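Local coordinates for protein sulfite dehydrogenase (Paracoccus pantotrophus, PDB 2XTS) that oxidises protein-bound sulfane sulfur in the Sox system, as the molybdenum-cofactor subunit of the SoxCD complex with its cytochrome partner, at residues A236-E241 with R256-V261; D356-I361 with H369-Q374; L99-T102 with R108-R111. One frame throughout, in Å; residues are numbered along the deposited sequence.

Overall arrangement
The three contacts come along the chain in the order interaction 3, interaction 1, interaction 2, one after another, without overlap. Interactions 1 and 2 have centres about 21 Å apart and meet at a cobalt ion, to which Thr259 of the first and His369 of the second both bind. Interaction 3 lies apart, its centre about 28 Å from that of interaction 1 and about 42 Å from that of interaction 2, on strand 99-101, outermost in this chain's part of a mixed sheet that continues into the cytochrome. Together they illustrate how local contacts can adjoin a larger interface: all three lie within reach of the cytochrome chain, and interaction 3 also reaches the second copy of this protein.

Interaction 1 (A236-E241 with R256-V261); sequences AVESRE and RKWTWV. With CO (cobalt (II) ion), chain G; HEC (heme c), chain K.
At the junction of the molybdopterin-binding and dimerisation regions, the carboxylate of Glu238, in the conformer described here, receives one hydrogen bond at each oxygen, from Lys257 and Trp258. NE1 of Trp258 donates to Glu238 OE1 over 3.0 Å, at an N-H...O angle of 150°. The acceptor lies near the ring edge, while the carboxylate and indole planes are turned 28° apart. The other oxygen, Glu238 OE2, forms a salt bridge with Lys257 NZ at 2.8 Å, met on its syn side; the lysine chain, extended beyond CG, crosses the glutamate at about a right angle. Glu238 was modelled in two conformers, and both bonds are those of this one. Ala236 CB adds an apolar touch on Trp258 CZ2 at 3.7 Å, and the indole also meets Trp168 of strand 168-173.

One segment also binds the heme propionates and the other the cobalt ion. In the heme c pocket, Arg240 reaches both propionates: NE and NH2 each lie 2.9 Å from O1A of the heme, and NH2 also bonds O1D. Its NH1 forms a salt bridge with Glu241 OE2 at 2.6 Å. On the other segment, Thr259, centre of an inverse gamma turn, chelates cobalt through O and OG1, each at 2.1 Å. Two waters, Glu219 and His369 complete the six donor atoms.

Interaction 2 (D356-I361 with H369-Q374); sequences DALRAI and HNNGIQ. With CO (cobalt (II) ion), chain G; GOL (glycerol), chain H.
The contact itself is van der Waals: Leu358, on the inner side of helix 355-362, sets its CD1 methyl against polar atoms of the loop segment 369-374. CD1 lies 3.4 Å from the backbone N of Gly372 and 3.5 Å from Asn371 OD1, and CD2 also comes near that oxygen. The leucine and Asn371 side chains cross at about a right angle. Having CG anti to the carbonyl carbon (chi1 -75°) carries the branched end toward the loop.

Direct polar bonds lie within each side. Asn370 OD1 accepts from Gly372 N at 3.0 Å with an N-H...O angle of 160°, closing an Asx turn; the donor is tilted 24° from the carbonyl plane. Asn371 ND2 is hydrogen-bonded to Ala264 O and Tyr350 OH. On the helix, Arg359 NH2 forms a salt bridge with Asp356 OD1 over 2.9 Å, the carboxylate oxygen lying at the guanidinium edge, while Arg359 NH1 pairs with Glu388. The link between the two sides is a glycerol, probably from the crystallisation liquor: its O2 accepts from Asp356 N and its O1 donates to Ile373 O at 2.7 Å.

Metal coordination falls at the first residue of the segment 369-374, where His369 NE2 binds cobalt at 2.1 Å.

The chemistry implies that the methyl packs against the loop by van der Waals contact alone, while the Gly372 amide, although it lies against that methyl, is satisfied in its own Asx turn and needs no acceptor from the helix.

Interaction 3 (L99-T102 with R108-R111); sequences LVFT and RFPR
Phe109 and Phe101 meet as an offset edge-to-face aromatic pair, with centroids 5.6 Å apart and ring planes at 76°. Along the second segment, Arg108 comes first and turns to the second copy of this protein, where NE and NH2 bond the carbonyls of Pro283 and Lys281 of that subunit. Phe109 follows and carries the contact. Its CZ comes within 3.7 Å of Phe101 CE1, and its CE2 stands 3.8 Å from the same atom; the touch falls at CE1, off the ring centre. CG of Phe109 stands anti to its carbonyl carbon (chi1 -77°), which sends the ring across to the strand. An alanine at Phe101 is likely to leave the leading edge of Phe109 without its aromatic partner and open a gap between strand and loop. Next, Pro110 packs on Leu3 of the cytochrome chain, and Arg111 closes the segment with a salt bridge to Glu62 of the second subunit. The two phenylalanines flank helix 103-106 in sequence: Phe101 lies on strand 99-101, outermost in this chain though the sheet continues into the cytochrome, while Phe109 precedes strand 112-119 and packs on Val155, Leu156 and Glu159 of helix 153-160.

Interaction 1 (A236-E241 with R256-V261)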
loop_
_atom_site.group_PDB
_atom_site.type_symbol
_atom_site.label_atom_id
_atom_site.label_comp_id
_atom_site.label_asym_id
_atom_site.label_seq_id
_atom_site.Cartn_x
_atom_site.Cartn_y
_atom_site.Cartn_z
ATOM N N ALA A 236 -3.968 -35.713 7.405
ATOM C CA ALA A 236 -2.899 -34.771 7.198
ATOM C C ALA A 236 -1.738 -35.482 6.510
ATOM O O ALA A 236 -1.470 -36.656 6.779
ATOM C CB ALA A 236 -2.464 -34.180 8.531
ATOM N N VAL A 237 -1.016 -34.778 5.657
ATOM C CA VAL A 237 0.125 -35.381 5.006
ATOM C C VAL A 237 1.305 -35.583 5.982
ATOM O O VAL A 237 2.043 -36.549 5.879
ATOM C CB VAL A 237 0.547 -34.533 3.782
ATOM C CG1 VAL A 237 1.862 -35.022 3.198
ATOM C CG2 VAL A 237 -0.595 -34.509 2.757
ATOM N N GLU A 238 1.448 -34.661 6.934
ATOM C CA GLU A 238 2.583 -34.645 7.883
ATOM C C GLU A 238 3.882 -34.492 7.101
ATOM O O GLU A 238 4.827 -35.290 7.173
ATOM C CB GLU A 238 2.586 -35.840 8.830
ATOM C CG GLU A 238 1.254 -36.040 9.541
ATOM C CD GLU A 238 0.989 -35.083 10.683
ATOM O OE1 GLU A 238 1.353 -33.891 10.604
ATOM O OE2 GLU A 238 0.387 -35.551 11.664
ATOM N N SER A 239 3.887 -33.436 6.316
ATOM C CA SER A 239 5.016 -33.050 5.515
ATOM C C SER A 239 6.168 -32.465 6.334
ATOM O O SER A 239 6.045 -32.227 7.536
ATOM C CB SER A 239 4.543 -32.026 4.511
ATOM O OG SER A 239 4.134 -30.874 5.234
ATOM N N ARG A 240 7.297 -32.235 5.684
ATOM C CA ARG A 240 8.492 -31.732 6.373
ATOM C C ARG A 240 8.213 -30.445 7.147
ATOM O O ARG A 240 8.692 -30.270 8.278
ATOM C CB ARG A 240 9.629 -31.569 5.357
ATOM C CG ARG A 240 10.998 -31.232 5.932
ATOM C CD ARG A 240 11.293 -29.764 6.040
ATOM N NE ARG A 240 12.658 -29.577 6.471
ATOM C CZ ARG A 240 13.371 -28.467 6.309
ATOM N NH1 ARG A 240 12.846 -27.397 5.739
ATOM N NH2 ARG A 240 14.618 -28.429 6.726
ATOM N N GLU A 241 7.445 -29.561 6.520
ATOM C CA GLU A 241 7.138 -28.275 7.122
ATOM C C GLU A 241 6.048 -28.299 8.191
ATOM O O GLU A 241 5.585 -27.251 8.630
ATOM C CB GLU A 241 6.864 -27.193 6.071
ATOM C CG GLU A 241 8.066 -26.952 5.116
ATOM C CD GLU A 241 9.398 -26.555 5.761
ATOM O OE1 GLU A 241 9.440 -26.213 6.942
ATOM O OE2 GLU A 241 10.436 -26.598 5.060
ATOM N N ARG A 256 4.501 -29.816 20.413
ATOM C CA ARG A 256 3.234 -29.482 19.797
ATOM C C ARG A 256 3.364 -29.509 18.278
ATOM O O ARG A 256 4.346 -28.981 17.741
ATOM C CB ARG A 256 2.740 -28.106 20.225
ATOM C CG ARG A 256 2.414 -27.970 21.680
ATOM C CD ARG A 256 2.166 -26.533 22.033
ATOM N NE ARG A 256 1.694 -26.326 23.394
ATOM C CZ ARG A 256 1.717 -25.149 24.010
ATOM N NH1 ARG A 256 2.225 -24.092 23.393
ATOM N NH2 ARG A 256 1.235 -25.017 25.240
ATOM N N LYS A 257 2.360 -30.084 17.619
ATOM C CA LYS A 257 2.239 -29.943 16.182
ATOM C C LYS A 257 0.974 -29.156 15.879
ATOM O O LYS A 257 0.106 -29.009 16.728
ATOM C CB LYS A 257 2.230 -31.302 15.461
ATOM C CG LYS A 257 0.995 -32.169 15.769
ATOM C CD LYS A 257 1.004 -33.465 14.976
ATOM C CE LYS A 257 -0.221 -34.321 15.221
ATOM N NZ LYS A 257 -0.088 -35.573 14.432
ATOM N N TRP A 258 0.879 -28.667 14.650
ATOM C CA TRP A 258 -0.328 -28.047 14.140
ATOM C C TRP A 258 -0.655 -26.845 15.025
ATOM O O TRP A 258 -1.808 -26.596 15.333
ATOM C CB TRP A 258 -1.490 -29.036 14.096
ATOM C CG TRP A 258 -1.287 -30.261 13.271
ATOM C CD1 TRP A 258 -0.268 -30.550 12.393
ATOM C CD2 TRP A 258 -2.124 -31.403 13.306
ATOM N NE1 TRP A 258 -0.461 -31.815 11.863
ATOM C CE2 TRP A 258 -1.595 -32.353 12.412
ATOM C CE3 TRP A 258 -3.301 -31.708 14.001
ATOM C CZ2 TRP A 258 -2.201 -33.607 12.219
ATOM C CZ3 TRP A 258 -3.904 -32.944 13.797
ATOM C CH2 TRP A 258 -3.351 -33.870 12.918
ATOM N N THR A 259 0.368 -26.051 15.414
ATOM C CA THR A 259 0.140 -24.794 16.115
ATOM C C THR A 259 -0.065 -23.776 15.018
ATOM O O THR A 259 0.846 -23.084 14.574
ATOM C CB THR A 259 1.294 -24.450 17.075
ATOM O OG1 THR A 259 2.557 -24.586 16.382
ATOM C CG2 THR A 259 1.263 -25.423 18.245
ATOM N N TRP A 260 -1.293 -23.721 14.544
ATOM C CA TRP A 260 -1.606 -22.921 13.382
ATOM C C TRP A 260 -1.791 -21.447 13.721
ATOM O O TRP A 260 -1.275 -20.572 13.021
ATOM C CB TRP A 260 -2.859 -23.468 12.700
ATOM C CG TRP A 260 -2.708 -24.876 12.215
ATOM C CD1 TRP A 260 -1.653 -25.404 11.554
ATOM C CD2 TRP A 260 -3.681 -25.928 12.320
ATOM N NE1 TRP A 260 -1.884 -26.732 11.262
ATOM C CE2 TRP A 260 -3.129 -27.075 11.715
ATOM C CE3 TRP A 260 -4.943 -26.018 12.905
ATOM C CZ2 TRP A 260 -3.816 -28.293 11.655
ATOM C CZ3 TRP A 260 -5.615 -27.239 12.852
ATOM C CH2 TRP A 260 -5.054 -28.350 12.230
ATOM N N VAL A 261 -2.555 -21.134 14.758
ATOM C CA VAL A 261 -2.906 -19.736 15.018
ATOM C C VAL A 261 -1.765 -18.970 15.677
ATOM O O VAL A 261 -0.985 -19.507 16.475
ATOM C CB VAL A 261 -4.241 -19.523 15.808
ATOM C CG1 VAL A 261 -4.836 -18.139 15.510
ATOM C CG2 VAL A 261 -5.281 -20.527 15.452
HETATM CO CO CO G . 2.933 -23.326 14.690
HETATM FE FE HEC K . 19.573 -31.600 1.846
HETATM C CHA HEC K . 17.496 -30.264 4.177
HETATM C CHB HEC K . 18.269 -34.686 2.473
HETATM C CHC HEC K . 21.377 -32.846 -0.693
HETATM C CHD HEC K . 21.301 -28.711 1.672
HETATM N NA HEC K . 18.161 -32.334 3.081
HETATM C C1A HEC K . 17.457 -31.612 4.015
HETATM C C2A HEC K . 16.627 -32.507 4.790
HETATM C C3A HEC K . 16.849 -33.738 4.308
HETATM C C4A HEC K . 17.810 -33.640 3.233
HETATM C CMA HEC K . 16.217 -35.074 4.758
HETATM C CAA HEC K . 15.688 -32.072 5.945
HETATM C CBA HEC K . 16.461 -31.899 7.253
HETATM C CGA HEC K . 15.572 -31.571 8.417
HETATM O O1A HEC K . 14.554 -30.896 8.245
HETATM O O2A HEC K . 15.929 -32.068 9.510
HETATM N NB HEC K . 19.753 -33.382 1.015
HETATM C C1B HEC K . 19.117 -34.560 1.393
HETATM C C2B HEC K . 19.378 -35.574 0.394
HETATM C C3B HEC K . 20.270 -35.075 -0.473
HETATM C C4B HEC K . 20.491 -33.696 -0.115
HETATM C CMB HEC K . 18.887 -37.028 0.536
HETATM C CAB HEC K . 20.859 -35.742 -1.707
HETATM C CBB HEC K . 19.717 -36.310 -2.597
HETATM N NC HEC K . 21.078 -30.884 0.702
HETATM C C1C HEC K . 21.719 -31.585 -0.274
HETATM C C2C HEC K . 22.760 -30.759 -0.832
HETATM C C3C HEC K . 22.734 -29.594 -0.172
HETATM C C4C HEC K . 21.708 -29.690 0.831
HETATM C CMC HEC K . 23.685 -31.178 -1.995
HETATM C CAC HEC K . 23.625 -28.355 -0.257
HETATM C CBC HEC K . 23.995 -27.778 -1.576
HETATM N ND HEC K . 19.409 -29.816 2.754
HETATM C C1D HEC K . 20.165 -28.703 2.437
HETATM C C2D HEC K . 19.644 -27.535 3.097
HETATM C C3D HEC K . 18.460 -28.010 3.839
HETATM C C4D HEC K . 18.386 -29.419 3.604
HETATM C CMD HEC K . 20.090 -26.082 3.011
HETATM C CAD HEC K . 17.542 -27.135 4.674
HETATM C CBD HEC K . 16.422 -26.601 3.786
HETATM C CGD HEC K . 15.419 -25.771 4.535
HETATM O O1D HEC K . 15.435 -25.752 5.793
HETATM O O2D HEC K . 14.532 -25.208 3.864
HETATM O O HOH W 1 2.700 -25.124 13.527
HETATM O O HOH W 2 4.999 -23.727 14.960
#

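Interaction 2 (D356-I361 with H369-Q374)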
loop_
_atom_site.group_PDB
_atom_site.type_symbol
_atom_site.label_atom_id
_atom_site.label_comp_id
_atom_site.label_asym_id
_atom_site.label_seq_id
_atom_site.Cartn_x
_atom_site.Cartn_y
_atom_site.Cartn_z
ATOM N N ASP A 356 8.485 -14.501 30.355
ATOM C CA ASP A 356 8.605 -15.421 31.475
ATOM C C ASP A 356 7.359 -16.286 31.653
ATOM O O ASP A 356 7.473 -17.462 31.965
ATOM C CB ASP A 356 8.877 -14.640 32.766
ATOM C CG ASP A 356 10.305 -14.174 32.885
ATOM O OD1 ASP A 356 11.172 -14.716 32.185
ATOM O OD2 ASP A 356 10.562 -13.269 33.717
ATOM N N ALA A 357 6.173 -15.715 31.453
ATOM C CA ALA A 357 4.943 -16.506 31.567
ATOM C C ALA A 357 4.904 -17.607 30.501
ATOM O O ALA A 357 4.460 -18.728 30.758
ATOM C CB ALA A 357 3.685 -15.620 31.487
ATOM N N LEU A 358 5.341 -17.263 29.299
ATOM C CA LEU A 358 5.437 -18.261 28.228
ATOM C C LEU A 358 6.441 -19.358 28.543
ATOM O O LEU A 358 6.126 -20.540 28.405
ATOM C CB LEU A 358 5.780 -17.604 26.905
ATOM C CG LEU A 358 4.636 -16.854 26.226
ATOM C CD1 LEU A 358 5.213 -15.948 25.151
ATOM C CD2 LEU A 358 3.653 -17.813 25.640
ATOM N N ARG A 359 7.633 -18.965 28.969
ATOM C CA ARG A 359 8.702 -19.925 29.264
ATOM C C ARG A 359 8.377 -20.823 30.466
ATOM O O ARG A 359 8.796 -21.972 30.489
ATOM C CB ARG A 359 10.046 -19.225 29.457
ATOM C CG ARG A 359 10.586 -18.634 28.203
ATOM C CD ARG A 359 11.993 -18.136 28.314
ATOM N NE ARG A 359 12.143 -16.989 29.202
ATOM C CZ ARG A 359 12.800 -15.861 28.942
ATOM N NH1 ARG A 359 13.409 -15.656 27.781
ATOM N NH2 ARG A 359 12.856 -14.925 29.876
ATOM N N ALA A 360 7.551 -20.346 31.394
ATOM C CA ALA A 360 7.138 -21.171 32.537
ATOM C C ALA A 360 6.383 -22.403 32.057
ATOM O O ALA A 360 6.406 -23.445 32.714
ATOM C CB ALA A 360 6.279 -20.339 33.511
ATOM N N ILE A 361 5.665 -22.273 30.944
ATOM C CA ILE A 361 4.890 -23.367 30.367
ATOM C C ILE A 361 5.663 -24.135 29.305
ATOM O O ILE A 361 5.603 -25.355 29.245
ATOM C CB ILE A 361 3.568 -22.828 29.771
ATOM C CG1 ILE A 361 2.728 -22.191 30.887
ATOM C CG2 ILE A 361 2.783 -23.940 29.075
ATOM C CD1 ILE A 361 1.522 -21.469 30.418
ATOM N N HIS A 369 6.325 -19.110 17.739
ATOM C CA HIS A 369 5.223 -18.604 18.545
ATOM C C HIS A 369 5.642 -17.810 19.785
ATOM O O HIS A 369 4.999 -17.875 20.823
ATOM C CB HIS A 369 4.239 -19.719 18.898
ATOM C CG HIS A 369 3.613 -20.347 17.690
ATOM N ND1 HIS A 369 2.582 -19.754 16.988
ATOM C CD2 HIS A 369 3.869 -21.519 17.057
ATOM C CE1 HIS A 369 2.263 -20.515 15.950
ATOM N NE2 HIS A 369 3.018 -21.600 15.975
ATOM N N ASN A 370 6.708 -17.022 19.661
ATOM C CA ASN A 370 7.077 -16.091 20.720
ATOM C C ASN A 370 6.291 -14.794 20.625
ATOM O O ASN A 370 6.690 -13.857 19.933
ATOM C CB ASN A 370 8.571 -15.801 20.683
ATOM C CG ASN A 370 9.002 -14.937 21.845
ATOM O OD1 ASN A 370 8.165 -14.547 22.688
ATOM N ND2 ASN A 370 10.294 -14.624 21.912
ATOM N N ASN A 371 5.192 -14.739 21.365
ATOM C CA ASN A 371 4.412 -13.509 21.445
ATOM C C ASN A 371 4.620 -12.758 22.764
ATOM O O ASN A 371 3.804 -11.917 23.122
ATOM C CB ASN A 371 2.921 -13.733 21.173
ATOM C CG ASN A 371 2.251 -14.639 22.174
ATOM O OD1 ASN A 371 2.805 -15.651 22.605
ATOM N ND2 ASN A 371 1.015 -14.280 22.541
ATOM N N GLY A 372 5.716 -13.025 23.468
ATOM C CA GLY A 372 5.967 -12.385 24.747
ATOM C C GLY A 372 6.113 -10.869 24.654
ATOM O O GLY A 372 6.555 -10.310 23.659
ATOM N N ILE A 373 5.737 -10.195 25.736
ATOM C CA ILE A 373 5.868 -8.751 25.852
ATOM C C ILE A 373 7.316 -8.348 25.683
ATOM O O ILE A 373 8.204 -8.887 26.329
ATOM C CB ILE A 373 5.311 -8.259 27.221
ATOM C CG1 ILE A 373 3.789 -8.421 27.276
ATOM C CG2 ILE A 373 5.703 -6.834 27.555
ATOM C CD1 ILE A 373 3.208 -8.257 28.689
ATOM N N GLN A 374 7.537 -7.376 24.806
ATOM C CA GLN A 374 8.841 -6.788 24.553
ATOM C C GLN A 374 9.079 -5.596 25.483
ATOM O O GLN A 374 8.174 -4.792 25.707
ATOM C CB GLN A 374 8.886 -6.295 23.092
ATOM C CG GLN A 374 10.177 -5.579 22.716
ATOM C CD GLN A 374 11.407 -6.470 22.748
ATOM O OE1 GLN A 374 12.389 -6.222 23.478
ATOM N NE2 GLN A 374 11.362 -7.520 21.985
HETATM CO CO CO G . 2.933 -23.326 14.690
HETATM C C1 GOL H . 8.645 -9.427 29.866
HETATM O O1 GOL H . 8.148 -10.142 28.713
HETATM C C2 GOL H . 9.644 -10.191 30.765
HETATM O O2 GOL H . 9.187 -11.498 31.111
HETATM C C3 GOL H . 11.005 -10.340 30.096
HETATM O O3 GOL H . 11.617 -9.096 29.922
HETATM O O HOH W 1 2.700 -25.124 13.527
HETATM O O HOH W 2 4.999 -23.727 14.960
#

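Interaction 3 (L99-T102 with R108-R111)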
loop_
_atom_site.group_PDB
_atom_site.type_symbol
_atom_site.label_atom_id
_atom_site.label_comp_id
_atom_site.label_asym_id
_atom_site.label_seq_id
_atom_site.Cartn_x
_atom_site.Cartn_y
_atom_site.Cartn_z
ATOM N N LEU A 99 -9.087 -31.092 -11.400
ATOM C CA LEU A 99 -9.074 -29.969 -12.347
ATOM C C LEU A 99 -7.701 -29.331 -12.505
ATOM O O LEU A 99 -6.882 -29.376 -11.594
ATOM C CB LEU A 99 -10.062 -28.879 -11.914
ATOM C CG LEU A 99 -11.537 -29.288 -11.889
ATOM C CD1 LEU A 99 -12.396 -28.205 -11.264
ATOM C CD2 LEU A 99 -12.070 -29.703 -13.271
ATOM N N VAL A 100 -7.491 -28.746 -13.675
ATOM C CA VAL A 100 -6.362 -27.858 -13.933
ATOM C C VAL A 100 -6.963 -26.514 -14.348
ATOM O O VAL A 100 -7.848 -26.451 -15.236
ATOM C CB VAL A 100 -5.443 -28.348 -15.048
ATOM C CG1 VAL A 100 -4.379 -27.260 -15.406
ATOM C CG2 VAL A 100 -4.788 -29.650 -14.626
ATOM N N PHE A 101 -6.485 -25.444 -13.711
ATOM C CA PHE A 101 -6.847 -24.062 -14.025
ATOM C C PHE A 101 -5.637 -23.294 -14.548
ATOM O O PHE A 101 -4.507 -23.480 -14.083
ATOM C CB PHE A 101 -7.321 -23.300 -12.774
ATOM C CG PHE A 101 -8.533 -23.889 -12.118
ATOM C CD1 PHE A 101 -9.796 -23.655 -12.625
ATOM C CD2 PHE A 101 -8.416 -24.660 -10.986
ATOM C CE1 PHE A 101 -10.919 -24.200 -12.034
ATOM C CE2 PHE A 101 -9.537 -25.195 -10.388
ATOM C CZ PHE A 101 -10.785 -24.958 -10.902
ATOM N N THR A 102 -5.889 -22.439 -15.524
ATOM C CA THR A 102 -4.935 -21.443 -15.943
ATOM C C THR A 102 -5.168 -20.162 -15.142
ATOM O O THR A 102 -6.190 -19.999 -14.483
ATOM C CB THR A 102 -5.101 -21.112 -17.415
ATOM O OG1 THR A 102 -6.404 -20.572 -17.607
ATOM C CG2 THR A 102 -4.969 -22.361 -18.267
ATOM N N ARG A 108 -11.751 -15.311 -13.494
ATOM C CA ARG A 108 -13.174 -15.353 -13.839
ATOM C C ARG A 108 -14.071 -15.803 -12.709
ATOM O O ARG A 108 -15.292 -15.779 -12.871
ATOM C CB ARG A 108 -13.367 -16.238 -15.067
ATOM C CG ARG A 108 -12.581 -15.788 -16.254
ATOM C CD ARG A 108 -12.670 -16.751 -17.395
ATOM N NE ARG A 108 -14.012 -16.763 -17.949
ATOM C CZ ARG A 108 -14.396 -17.507 -18.978
ATOM N NH1 ARG A 108 -13.546 -18.336 -19.564
ATOM N NH2 ARG A 108 -15.637 -17.405 -19.419
ATOM N N PHE A 109 -13.484 -16.218 -11.585
ATOM C CA PHE A 109 -14.264 -16.585 -10.399
ATOM C C PHE A 109 -14.664 -15.375 -9.557
ATOM O O PHE A 109 -13.964 -14.361 -9.528
ATOM C CB PHE A 109 -13.463 -17.503 -9.485
ATOM C CG PHE A 109 -13.380 -18.938 -9.957
ATOM C CD1 PHE A 109 -14.383 -19.848 -9.643
ATOM C CD2 PHE A 109 -12.305 -19.385 -10.721
ATOM C CE1 PHE A 109 -14.299 -21.162 -10.052
ATOM C CE2 PHE A 109 -12.232 -20.705 -11.148
ATOM C CZ PHE A 109 -13.230 -21.575 -10.816
ATOM N N PRO A 110 -15.764 -15.496 -8.802
ATOM C CA PRO A 110 -16.159 -14.410 -7.911
ATOM C C PRO A 110 -15.044 -14.079 -6.921
ATOM O O PRO A 110 -14.432 -14.973 -6.334
ATOM C CB PRO A 110 -17.402 -14.974 -7.217
ATOM C CG PRO A 110 -17.992 -15.894 -8.248
ATOM C CD PRO A 110 -16.792 -16.556 -8.877
ATOM N N ARG A 111 -14.817 -12.787 -6.713
ATOM C CA ARG A 111 -13.715 -12.309 -5.886
ATOM C C ARG A 111 -14.122 -11.858 -4.506
ATOM O O ARG A 111 -15.244 -11.439 -4.296
ATOM C CB ARG A 111 -13.001 -11.157 -6.587
ATOM C CG ARG A 111 -12.413 -11.572 -7.925
ATOM C CD ARG A 111 -11.765 -10.422 -8.673
ATOM N NE ARG A 111 -11.378 -10.862 -10.004
ATOM C CZ ARG A 111 -11.036 -10.062 -11.005
ATOM N NH1 ARG A 111 -10.922 -8.753 -10.817
ATOM N NH2 ARG A 111 -10.771 -10.593 -12.176
#